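Local coordinates for protein UspA1 (Moraxella catarrhalis, PDB 3NTN) that forms the trimeric head and neck of an outer-membrane autotransporter adhesin that probably binds fibronectin and the receptor CEACAM1, attaching the bacterium to host surfaces, at residues Gly21-Val26 with Gly36-Ile41; Asn67-Gly72 with Val83-Asn88; Val98-Ser103 with Ser114-His119. One frame throughout, in Å; residues are numbered along the deposited sequence.

Interaction 1: residues Gly21-Val26 with Gly36-Ile41; sequences GRNSTV and GTDSTI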
ATOM      1  N   GLY B  21       6.798 -34.157   9.027  1.00 56.28           N
ATOM      2  CA  GLY B  21       6.484 -34.129   7.584  1.00 56.43           C
ATOM      3  C   GLY B  21       7.677 -34.611   6.796  1.00 57.09           C
ATOM      4  O   GLY B  21       8.826 -34.361   7.201  1.00 56.14           O
ATOM      5  N   ARG B  22       7.433 -35.338   5.698  1.00 57.68           N
ATOM      6  CA  ARG B  22       8.492 -35.626   4.719  1.00 57.69           C
ATOM      7  C   ARG B  22       9.233 -34.345   4.298  1.00 55.79           C
ATOM      8  O   ARG B  22       8.585 -33.348   3.996  1.00 54.09           O
ATOM      9  CB  ARG B  22       7.876 -36.291   3.489  1.00 59.65           C
ATOM     10  CG  ARG B  22       8.873 -37.044   2.626  1.00 62.49           C
ATOM     11  CD  ARG B  22       8.218 -38.105   1.694  1.00 70.08           C
ATOM     12  NE  ARG B  22       6.995 -37.653   0.993  1.00 70.36           N
ATOM     13  CZ  ARG B  22       6.972 -36.799  -0.025  1.00 69.37           C
ATOM     14  NH1 ARG B  22       8.110 -36.280  -0.494  1.00 68.47           N
ATOM     15  NH2 ARG B  22       5.809 -36.457  -0.572  1.00 68.54           N
ATOM     16  N   ASN B  23      10.573 -34.393   4.247  1.00 56.29           N
ATOM     17  CA  ASN B  23      11.463 -33.230   3.991  1.00 55.43           C
ATOM     18  C   ASN B  23      11.250 -32.028   4.928  1.00 54.12           C
ATOM     19  O   ASN B  23      11.672 -30.890   4.595  1.00 53.41           O
ATOM     20  CB  ASN B  23      11.321 -32.668   2.560  1.00 55.98           C
ATOM     21  CG  ASN B  23      11.367 -33.720   1.472  1.00 60.71           C
ATOM     22  OD1 ASN B  23      12.249 -34.594   1.437  1.00 62.81           O
ATOM     23  ND2 ASN B  23      10.426 -33.617   0.537  1.00 63.80           N
ATOM     24  N   SER B  24      10.549 -32.222   6.046  1.00 53.25           N
ATOM     25  CA  SER B  24      10.315 -31.096   6.954  1.00 51.64           C
ATOM     26  C   SER B  24      11.585 -30.791   7.796  1.00 50.67           C
ATOM     27  O   SER B  24      12.432 -31.665   8.005  1.00 51.14           O
ATOM     28  CB  SER B  24       9.129 -31.353   7.863  1.00 51.06           C
ATOM     29  OG  SER B  24       9.428 -32.456   8.712  1.00 53.81           O
ATOM     30  N   THR B  25      11.668 -29.555   8.282  1.00 48.93           N
ATOM     31  CA  THR B  25      12.793 -29.057   9.034  1.00 48.13           C
ATOM     32  C   THR B  25      12.302 -28.235  10.234  1.00 47.84           C
ATOM     33  O   THR B  25      11.497 -27.318  10.082  1.00 49.36           O
ATOM     34  CB  THR B  25      13.644 -28.125   8.125  1.00 47.68           C
ATOM     35  OG1 THR B  25      14.040 -28.827   6.935  1.00 48.63           O
ATOM     36  CG2 THR B  25      14.901 -27.615   8.854  1.00 46.81           C
ATOM     37  N   VAL B  26      12.810 -28.524  11.411  1.00 47.58           N
ATOM     38  CA  VAL B  26      12.740 -27.602  12.534  1.00 48.35           C
ATOM     39  C   VAL B  26      14.201 -27.319  12.975  1.00 48.10           C
ATOM     40  O   VAL B  26      14.873 -28.202  13.482  1.00 49.29           O
ATOM     41  CB  VAL B  26      11.955 -28.203  13.761  1.00 48.29           C
ATOM     42  CG1 VAL B  26      11.977 -27.231  14.928  1.00 49.09           C
ATOM     43  CG2 VAL B  26      10.546 -28.589  13.386  1.00 48.93           C
ATOM     44  N   GLY B  36       3.857 -30.593   7.720  1.00 54.84           N
ATOM     45  CA  GLY B  36       3.615 -30.655   6.295  1.00 54.41           C
ATOM     46  C   GLY B  36       4.812 -31.138   5.504  1.00 53.61           C
ATOM     47  O   GLY B  36       5.965 -30.991   5.912  1.00 52.69           O
ATOM     48  N   THR B  37       4.539 -31.715   4.349  1.00 53.93           N
ATOM     49  CA  THR B  37       5.590 -32.035   3.418  1.00 54.32           C
ATOM     50  C   THR B  37       6.391 -30.761   3.063  1.00 53.65           C
ATOM     51  O   THR B  37       5.812 -29.719   2.758  1.00 53.63           O
ATOM     52  CB  THR B  37       4.984 -32.729   2.205  1.00 55.98           C
ATOM     53  OG1 THR B  37       4.308 -33.917   2.651  1.00 56.18           O
ATOM     54  CG2 THR B  37       6.048 -33.106   1.168  1.00 54.17           C
ATOM     55  N   ASP B  38       7.717 -30.810   3.176  1.00 53.33           N
ATOM     56  CA  ASP B  38       8.536 -29.636   2.853  1.00 52.77           C
ATOM     57  C   ASP B  38       8.279 -28.438   3.788  1.00 51.22           C
ATOM     58  O   ASP B  38       8.522 -27.259   3.389  1.00 50.92           O
ATOM     59  CB  ASP B  38       8.305 -29.169   1.385  1.00 53.31           C
ATOM     60  CG  ASP B  38       8.473 -30.286   0.362  1.00 57.32           C
ATOM     61  OD1 ASP B  38       9.285 -31.175   0.611  1.00 59.87           O
ATOM     62  OD2 ASP B  38       7.804 -30.261  -0.705  1.00 62.31           O
ATOM     63  N   SER B  39       7.735 -28.677   4.987  1.00 50.37           N
ATOM     64  CA  SER B  39       7.476 -27.556   5.910  1.00 48.89           C
ATOM     65  C   SER B  39       8.780 -27.141   6.652  1.00 47.85           C
ATOM     66  O   SER B  39       9.786 -27.880   6.691  1.00 46.92           O
ATOM     67  CB  SER B  39       6.330 -27.845   6.872  1.00 49.22           C
ATOM     68  OG  SER B  39       6.634 -28.982   7.646  1.00 50.51           O
ATOM     69  N   THR B  40       8.776 -25.936   7.187  1.00 46.05           N
ATOM     70  CA  THR B  40       9.993 -25.420   7.801  1.00 45.79           C
ATOM     71  C   THR B  40       9.670 -24.554   9.013  1.00 45.45           C
ATOM     72  O   THR B  40       8.866 -23.631   8.943  1.00 43.68           O
ATOM     73  CB  THR B  40      10.816 -24.557   6.794  1.00 44.35           C
ATOM     74  OG1 THR B  40      11.213 -25.339   5.683  1.00 46.65           O
ATOM     75  CG2 THR B  40      12.053 -23.988   7.437  1.00 44.16           C
ATOM     76  N   ILE B  41      10.325 -24.844  10.121  1.00 46.44           N
ATOM     77  CA  ILE B  41      10.309 -23.886  11.228  1.00 46.62           C
ATOM     78  C   ILE B  41      11.742 -23.497  11.512  1.00 46.58           C
ATOM     79  O   ILE B  41      12.590 -24.345  11.729  1.00 47.61           O
ATOM     80  CB  ILE B  41       9.581 -24.415  12.447  1.00 47.21           C
ATOM     81  CG1 ILE B  41       8.122 -24.722  12.082  1.00 48.01           C
ATOM     82  CG2 ILE B  41       9.677 -23.436  13.627  1.00 45.22           C
ATOM     83  CD1 ILE B  41       7.451 -25.688  13.007  1.00 46.90           C
TER
HETATM   84  O   HOH W   1       4.732 -35.582   4.681  1.00 24.10           O
HETATM   85  O   HOH W   2      11.988 -28.438   5.265  1.00 23.80           O

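Interaction 2: residues Asn67-Gly72 with Val83-Asn88; sequences NAVALG and VAIGSN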
ATOM      1  N   ASN B  67       1.798 -23.486   1.430  1.00 46.04           N
ATOM      2  CA  ASN B  67       2.635 -22.288   1.119  1.00 45.41           C
ATOM      3  C   ASN B  67       2.474 -21.100   2.079  1.00 43.39           C
ATOM      4  O   ASN B  67       2.976 -20.016   1.819  1.00 43.57           O
ATOM      5  CB  ASN B  67       2.505 -21.832  -0.348  1.00 45.16           C
ATOM      6  CG  ASN B  67       2.485 -23.002  -1.318  1.00 48.84           C
ATOM      7  OD1 ASN B  67       3.350 -23.904  -1.266  1.00 52.19           O
ATOM      8  ND2 ASN B  67       1.496 -23.005  -2.213  1.00 44.72           N
ATOM      9  N   ALA B  68       1.825 -21.337   3.211  1.00 43.62           N
ATOM     10  CA  ALA B  68       1.670 -20.330   4.268  1.00 41.91           C
ATOM     11  C   ALA B  68       3.012 -19.818   4.726  1.00 40.46           C
ATOM     12  O   ALA B  68       3.951 -20.573   4.863  1.00 39.71           O
ATOM     13  CB  ALA B  68       0.849 -20.914   5.484  1.00 40.54           C
ATOM     14  N   VAL B  69       3.082 -18.513   4.978  1.00 41.63           N
ATOM     15  CA  VAL B  69       4.252 -17.881   5.583  1.00 40.51           C
ATOM     16  C   VAL B  69       3.694 -17.173   6.802  1.00 42.10           C
ATOM     17  O   VAL B  69       2.752 -16.358   6.691  1.00 43.21           O
ATOM     18  CB  VAL B  69       4.944 -16.872   4.611  1.00 40.78           C
ATOM     19  CG1 VAL B  69       6.036 -16.046   5.334  1.00 37.96           C
ATOM     20  CG2 VAL B  69       5.502 -17.585   3.426  1.00 39.81           C
ATOM     21  N   ALA B  70       4.230 -17.501   7.980  1.00 41.31           N
ATOM     22  CA  ALA B  70       3.732 -16.914   9.225  1.00 40.82           C
ATOM     23  C   ALA B  70       4.979 -16.562  10.045  1.00 40.96           C
ATOM     24  O   ALA B  70       5.698 -17.443  10.555  1.00 42.27           O
ATOM     25  CB  ALA B  70       2.850 -17.905   9.962  1.00 40.69           C
ATOM     26  N   LEU B  71       5.257 -15.281  10.161  1.00 40.48           N
ATOM     27  CA  LEU B  71       6.559 -14.889  10.656  1.00 40.36           C
ATOM     28  C   LEU B  71       6.357 -13.799  11.695  1.00 40.47           C
ATOM     29  O   LEU B  71       5.872 -12.730  11.358  1.00 41.47           O
ATOM     30  CB  LEU B  71       7.411 -14.437   9.458  1.00 39.90           C
ATOM     31  CG  LEU B  71       8.803 -13.808   9.560  1.00 43.14           C
ATOM     32  CD1 LEU B  71       9.753 -14.609  10.440  1.00 45.86           C
ATOM     33  CD2 LEU B  71       9.402 -13.614   8.132  1.00 43.13           C
ATOM     34  N   GLY B  72       6.672 -14.097  12.959  1.00 39.57           N
ATOM     35  CA  GLY B  72       6.613 -13.115  14.040  1.00 39.78           C
ATOM     36  C   GLY B  72       5.973 -13.742  15.259  1.00 40.53           C
ATOM     37  O   GLY B  72       6.300 -14.868  15.619  1.00 41.16           O
ATOM     38  N   VAL B  83      -0.096 -15.142   3.549  1.00 41.26           N
ATOM     39  CA  VAL B  83       1.103 -14.677   4.273  1.00 40.52           C
ATOM     40  C   VAL B  83       0.652 -13.817   5.463  1.00 40.15           C
ATOM     41  O   VAL B  83      -0.256 -13.020   5.323  1.00 41.14           O
ATOM     42  CB  VAL B  83       2.003 -13.871   3.291  1.00 40.79           C
ATOM     43  CG1 VAL B  83       3.177 -13.131   4.008  1.00 37.86           C
ATOM     44  CG2 VAL B  83       2.508 -14.794   2.185  1.00 41.46           C
ATOM     45  N   ALA B  84       1.264 -13.979   6.630  1.00 41.06           N
ATOM     46  CA  ALA B  84       1.119 -12.999   7.711  1.00 40.48           C
ATOM     47  C   ALA B  84       2.477 -12.757   8.348  1.00 41.75           C
ATOM     48  O   ALA B  84       3.097 -13.688   8.884  1.00 43.56           O
ATOM     49  CB  ALA B  84       0.184 -13.505   8.763  1.00 40.94           C
ATOM     50  N   ILE B  85       2.918 -11.492   8.366  1.00 41.20           N
ATOM     51  CA  ILE B  85       4.164 -11.153   8.984  1.00 39.70           C
ATOM     52  C   ILE B  85       3.844 -10.045   9.938  1.00 41.46           C
ATOM     53  O   ILE B  85       3.199  -9.067   9.545  1.00 42.14           O
ATOM     54  CB  ILE B  85       5.197 -10.723   7.937  1.00 39.32           C
ATOM     55  CG1 ILE B  85       5.471 -11.891   6.964  1.00 39.28           C
ATOM     56  CG2 ILE B  85       6.568 -10.215   8.607  1.00 35.64           C
ATOM     57  CD1 ILE B  85       6.297 -11.468   5.740  1.00 43.75           C
ATOM     58  N   GLY B  86       4.310 -10.183  11.184  1.00 42.52           N
ATOM     59  CA  GLY B  86       4.133  -9.175  12.225  1.00 43.12           C
ATOM     60  C   GLY B  86       3.599  -9.889  13.455  1.00 45.71           C
ATOM     61  O   GLY B  86       4.219 -10.815  13.900  1.00 46.90           O
ATOM     62  N   SER B  87       2.388  -9.548  13.913  1.00 46.45           N
ATOM     63  CA  SER B  87       1.899  -9.897  15.269  1.00 49.19           C
ATOM     64  C   SER B  87       0.393 -10.029  15.382  1.00 49.40           C
ATOM     65  O   SER B  87      -0.322  -9.187  14.874  1.00 47.66           O
ATOM     66  CB  SER B  87       2.306  -8.799  16.224  1.00 50.72           C
ATOM     67  OG  SER B  87       3.312  -9.293  17.038  1.00 55.65           O
ATOM     68  N   ASN B  88      -0.098 -11.071  16.063  1.00 52.11           N
ATOM     69  CA  ASN B  88      -1.564 -11.284  16.211  1.00 53.48           C
ATOM     70  C   ASN B  88      -2.346 -11.037  14.897  1.00 51.07           C
ATOM     71  O   ASN B  88      -3.070 -10.047  14.766  1.00 52.49           O
ATOM     72  CB  ASN B  88      -2.154 -10.403  17.346  1.00 55.70           C
ATOM     73  CG  ASN B  88      -1.484 -10.641  18.681  1.00 63.54           C
ATOM     74  OD1 ASN B  88      -1.745 -11.655  19.348  1.00 70.51           O
ATOM     75  ND2 ASN B  88      -0.636  -9.689  19.112  1.00 68.93           N
TER

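Interaction 3: residues Val98-Ser103 with Ser114-His119; sequences VFILGS and SVLLGH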
ATOM      1  N   VAL B  98      -4.416 -14.052   0.894  1.00 45.56           N
ATOM      2  CA  VAL B  98      -4.530 -12.877   1.710  1.00 44.18           C
ATOM      3  C   VAL B  98      -3.157 -12.574   2.298  1.00 41.61           C
ATOM      4  O   VAL B  98      -2.441 -13.488   2.682  1.00 40.67           O
ATOM      5  CB  VAL B  98      -5.575 -13.072   2.771  1.00 45.04           C
ATOM      6  CG1 VAL B  98      -5.544 -11.910   3.792  1.00 43.61           C
ATOM      7  CG2 VAL B  98      -6.971 -13.293   2.119  1.00 46.86           C
ATOM      8  N   PHE B  99      -2.759 -11.297   2.264  1.00 40.54           N
ATOM      9  CA  PHE B  99      -1.400 -10.890   2.644  1.00 38.50           C
ATOM     10  C   PHE B  99      -1.468  -9.835   3.695  1.00 37.17           C
ATOM     11  O   PHE B  99      -2.088  -8.815   3.465  1.00 36.57           O
ATOM     12  CB  PHE B  99      -0.627 -10.395   1.417  1.00 38.55           C
ATOM     13  CG  PHE B  99      -0.564 -11.446   0.303  1.00 41.29           C
ATOM     14  CD1 PHE B  99       0.492 -12.383   0.258  1.00 38.77           C
ATOM     15  CD2 PHE B  99      -1.603 -11.554  -0.637  1.00 40.37           C
ATOM     16  CE1 PHE B  99       0.537 -13.372  -0.723  1.00 39.27           C
ATOM     17  CE2 PHE B  99      -1.578 -12.551  -1.643  1.00 40.67           C
ATOM     18  CZ  PHE B  99      -0.518 -13.477  -1.670  1.00 40.63           C
ATOM     19  N   ILE B 100      -0.791 -10.085   4.823  1.00 36.75           N
ATOM     20  CA  ILE B 100      -0.783  -9.172   5.955  1.00 36.36           C
ATOM     21  C   ILE B 100       0.634  -8.761   6.339  1.00 36.71           C
ATOM     22  O   ILE B 100       1.491  -9.582   6.599  1.00 37.69           O
ATOM     23  CB  ILE B 100      -1.458  -9.845   7.192  1.00 37.60           C
ATOM     24  CG1 ILE B 100      -2.887 -10.335   6.820  1.00 37.41           C
ATOM     25  CG2 ILE B 100      -1.486  -8.867   8.347  1.00 36.63           C
ATOM     26  CD1 ILE B 100      -3.559 -11.197   7.898  1.00 37.12           C
ATOM     27  N   LEU B 101       0.901  -7.461   6.357  1.00 37.32           N
ATOM     28  CA  LEU B 101       2.141  -6.977   6.955  1.00 37.75           C
ATOM     29  C   LEU B 101       1.659  -5.956   7.977  1.00 38.21           C
ATOM     30  O   LEU B 101       1.248  -4.867   7.598  1.00 38.71           O
ATOM     31  CB  LEU B 101       3.070  -6.356   5.878  1.00 38.28           C
ATOM     32  CG  LEU B 101       4.377  -5.705   6.374  1.00 37.10           C
ATOM     33  CD1 LEU B 101       5.299  -6.730   7.011  1.00 35.64           C
ATOM     34  CD2 LEU B 101       5.094  -4.955   5.267  1.00 35.89           C
ATOM     35  N   GLY B 102       1.618  -6.342   9.247  1.00 38.51           N
ATOM     36  CA  GLY B 102       0.811  -5.626  10.218  1.00 39.46           C
ATOM     37  C   GLY B 102       0.710  -6.374  11.530  1.00 41.56           C
ATOM     38  O   GLY B 102       1.355  -7.433  11.713  1.00 42.63           O
ATOM     39  N   SER B 103      -0.085  -5.834  12.449  1.00 42.37           N
ATOM     40  CA  SER B 103      -0.298  -6.414  13.755  1.00 43.48           C
ATOM     41  C   SER B 103      -1.727  -6.153  14.190  1.00 44.83           C
ATOM     42  O   SER B 103      -2.352  -5.203  13.736  1.00 43.96           O
ATOM     43  CB  SER B 103       0.651  -5.798  14.769  1.00 45.38           C
ATOM     44  OG  SER B 103       0.625  -4.390  14.693  1.00 45.67           O
ATOM     45  N   SER B 114      -7.241 -10.076  -0.379  1.00 46.50           N
ATOM     46  CA  SER B 114      -7.100  -8.829   0.349  1.00 43.76           C
ATOM     47  C   SER B 114      -5.645  -8.602   0.759  1.00 41.90           C
ATOM     48  O   SER B 114      -4.922  -9.559   1.027  1.00 41.84           O
ATOM     49  CB  SER B 114      -7.949  -8.888   1.601  1.00 43.27           C
ATOM     50  OG  SER B 114      -9.317  -8.728   1.233  1.00 48.38           O
ATOM     51  N   VAL B 115      -5.267  -7.338   0.927  1.00 39.69           N
ATOM     52  CA  VAL B 115      -3.992  -6.986   1.530  1.00 37.58           C
ATOM     53  C   VAL B 115      -4.307  -6.127   2.759  1.00 38.22           C
ATOM     54  O   VAL B 115      -5.078  -5.191   2.679  1.00 39.66           O
ATOM     55  CB  VAL B 115      -3.024  -6.282   0.498  1.00 37.16           C
ATOM     56  CG1 VAL B 115      -1.656  -5.930   1.098  1.00 34.27           C
ATOM     57  CG2 VAL B 115      -2.817  -7.172  -0.743  1.00 36.65           C
ATOM     58  N   LEU B 116      -3.743  -6.466   3.914  1.00 38.64           N
ATOM     59  CA  LEU B 116      -3.820  -5.628   5.088  1.00 38.17           C
ATOM     60  C   LEU B 116      -2.423  -5.092   5.449  1.00 38.14           C
ATOM     61  O   LEU B 116      -1.445  -5.872   5.559  1.00 37.73           O
ATOM     62  CB  LEU B 116      -4.409  -6.414   6.253  1.00 38.60           C
ATOM     63  CG  LEU B 116      -5.914  -6.756   6.235  1.00 41.34           C
ATOM     64  CD1 LEU B 116      -6.262  -7.913   5.241  1.00 43.66           C
ATOM     65  CD2 LEU B 116      -6.371  -7.183   7.612  1.00 41.54           C
ATOM     66  N   LEU B 117      -2.314  -3.768   5.616  1.00 36.82           N
ATOM     67  CA  LEU B 117      -1.050  -3.194   5.993  1.00 37.04           C
ATOM     68  C   LEU B 117      -1.175  -2.467   7.311  1.00 37.86           C
ATOM     69  O   LEU B 117      -2.091  -1.705   7.473  1.00 38.33           O
ATOM     70  CB  LEU B 117      -0.605  -2.186   4.929  1.00 37.46           C
ATOM     71  CG  LEU B 117      -0.398  -2.711   3.487  1.00 36.87           C
ATOM     72  CD1 LEU B 117      -0.065  -1.556   2.621  1.00 34.60           C
ATOM     73  CD2 LEU B 117       0.775  -3.777   3.458  1.00 34.61           C
ATOM     74  N   GLY B 118      -0.236  -2.662   8.244  1.00 38.28           N
ATOM     75  CA  GLY B 118      -0.213  -1.875   9.504  1.00 38.32           C
ATOM     76  C   GLY B 118      -0.934  -2.424  10.723  1.00 39.28           C
ATOM     77  O   GLY B 118      -1.689  -3.364  10.625  1.00 39.22           O
ATOM     78  N   HIS B 119      -0.695  -1.760  11.847  1.00 41.22           N
ATOM     79  CA  HIS B 119      -1.265  -2.072  13.164  0.50 42.12           C
ATOM     80  C   HIS B 119      -2.735  -1.649  13.268  1.00 43.32           C
ATOM     81  O   HIS B 119      -3.100  -0.522  12.875  1.00 43.28           O
ATOM     82  CB  HIS B 119      -0.410  -1.365  14.250  0.50 43.22           C
ATOM     83  CG  HIS B 119      -0.933  -1.511  15.644  0.50 44.49           C
ATOM     84  ND1 HIS B 119      -1.262  -0.426  16.431  0.50 47.97           N
ATOM     85  CD2 HIS B 119      -1.170  -2.609  16.398  0.50 44.70           C
ATOM     86  CE1 HIS B 119      -1.684  -0.853  17.611  0.50 50.29           C
ATOM     87  NE2 HIS B 119      -1.638  -2.175  17.613  0.50 49.68           N
TER

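Interaction 1: residues Gly21-Val26 with Gly36-Ile41
Asn23 lies alongside Asp38, both side chains pointing the same way, with the amide and carboxylate planes only 10° apart. Asn23 ND2 donates to Asp38 OD1 at 2.7 Å, meeting that oxygen nearly end-on, while the oxygen sits slightly out of the amide plane. In both residues CG is anti to the carbonyl carbon (chi1 -48° and -52°), which carries both polar ends the same way and brings the amide beside the carboxylate. Next to this pair, Arg22 and Thr37 also run side by side: Thr37 CG2 covers one face of the guanidinium, toward its rim, 3.8 Å from Arg22 NH2.

The backbones explain the match. Gly21 to Ser24 and Gly36 to Ser39 are both type II turns. The hydroxyl and amide of Ser39 both donate to Gly36 O, the hydroxyl OG at 2.7 Å; Ser24 makes the same pair to Gly21 O, its hydroxyl contact being rather short. Between the turns, Asp38 N donates to Arg22 O at 2.8 Å. Water 2 is gripped at three points, donating to Asn23 O and Ser39 O and accepting from Thr25 OG1. Beyond the turns the chains become parallel strands: Thr25 N donates to Ser39 O at 3.0 Å and Ile41 N to Thr25 O at 2.7 Å. Thr25 and Thr40 share one face of the sheet, Val26 and Ile41 the other, where Val26 CG2 meets Ile41 CD1 at 4.3 Å.

Asp38 OD2 forms a salt bridge with Arg45 of the second subunit, so this carboxylate joins successive coils and subunits at once. The threonine face packs on Gly29 and Gly44 of that subunit, whereas Val26 and Ile41 turn inward onto Ala34 of strand 33-34, and strand 10-11 bonds to the far edge of strand 25-26.

Interaction 2: residues Asn67-Gly72 with Val83-Asn88
Leu71 uses both of its backbone polar atoms on the facing strand: Leu71 N donates to Ala84 O at 3.0 Å, and Leu71 O accepts from Gly86 N at the same separation of 3.0 Å. Ala84 N also donates to Val69 O, although the position of that oxygen is less certain. The strand axes, 4.8 Å apart and 8° from exact alignment, confirm a regular parallel ladder.

Packing follows this register. On one face Val69 sits over Val83, with Val69 CB 4.0 Å from Val83 CG2; both valines hold CG1 anti to the backbone N (171° and 170°), so their forks are turned alike. Leu71 CB rests 4.1 Å from Ile85 CG1 on the same face, while Ala70 and Ala84 occupy the opposite one. At the corner Gly72 CA approaches Gly86 O at 3.3 Å, and the backbone angles of both glycines would jam a CB against the preceding carbonyl.

The large residues face the trimer axis: Leu71 and Ile85 each pack on their own counterparts in the second subunit. Small alanines inside the coil, aliphatic residues between subunits and a glycine at the corner fit the left-handed parallel beta-roll of YadA-like heads.

Interaction 3: residues Val98-Ser103 with Ser114-His119
Phe99 and Leu101 carry the ladder to the next strand, each bonding through both N and O. Phe99 N donates to Ser114 O and Phe99 O accepts from Leu116 N, the latter at 2.9 Å. Leu101 N then donates to Leu116 O, and Leu101 O takes the amide of Gly118, whose N lies 2.7 Å away. All four N-H...O bonds are nearly straight, and strands 99-101 and 115-117 diverge by just 5°. Past the corner the pairing fades: Ser103 N to Gly118 O is long and weak.

Side chains pair off in the same register. Leu101 and Leu117 share a face with Phe99 and Val115, and Leu117, with CG anti to the carbonyl carbon (chi1 -60°), brings CD2 to 4.2 Å from Leu101 CB. On the other face Ile100 CG1 lies 4.2 Å from Leu116 CB, and Leu116 CD1 reaches across to Val98 CG1. In one of the two modelled conformers the edge of the His119 ring comes up to Ser103 OG, a doubtful contact.

A second shell fixes the ends. Ser114 OG bonds to Gln111 O in the preceding loop, Gly102 O accepts from Asn89 ND2, and His119 O accepts from Arg162. Leu101 and Leu117 each pack on their own counterpart in the second subunit, placing this face at the trimer interface. Ile100 instead points into the coil, onto Asn89 and Val91 of strand 89-91, while strand 83-85 flanks strand 99-101 on the side away from strand 115-117.

In the fold
From the N terminus the three contacts come in series, neither nested nor crossed. Interaction 1 closes a coil with nine residues between its segments; interactions 2 and 3 each close one with ten. All three pair successive strands of the same parallel sheet, which therefore grows in chain order. Interactions 1 and 2 are separate, their centres about 17 Å apart and nearest atoms about 7 Å. Interactions 2 and 3, with centres about 10 Å apart, touch because strands 83-85 and 99-101 are neighbours: Val83 CG2 packs 3.7 Å from Phe99 CD1. Each contact also meets the second subunit, tying coil stacking to trimer assembly along the head.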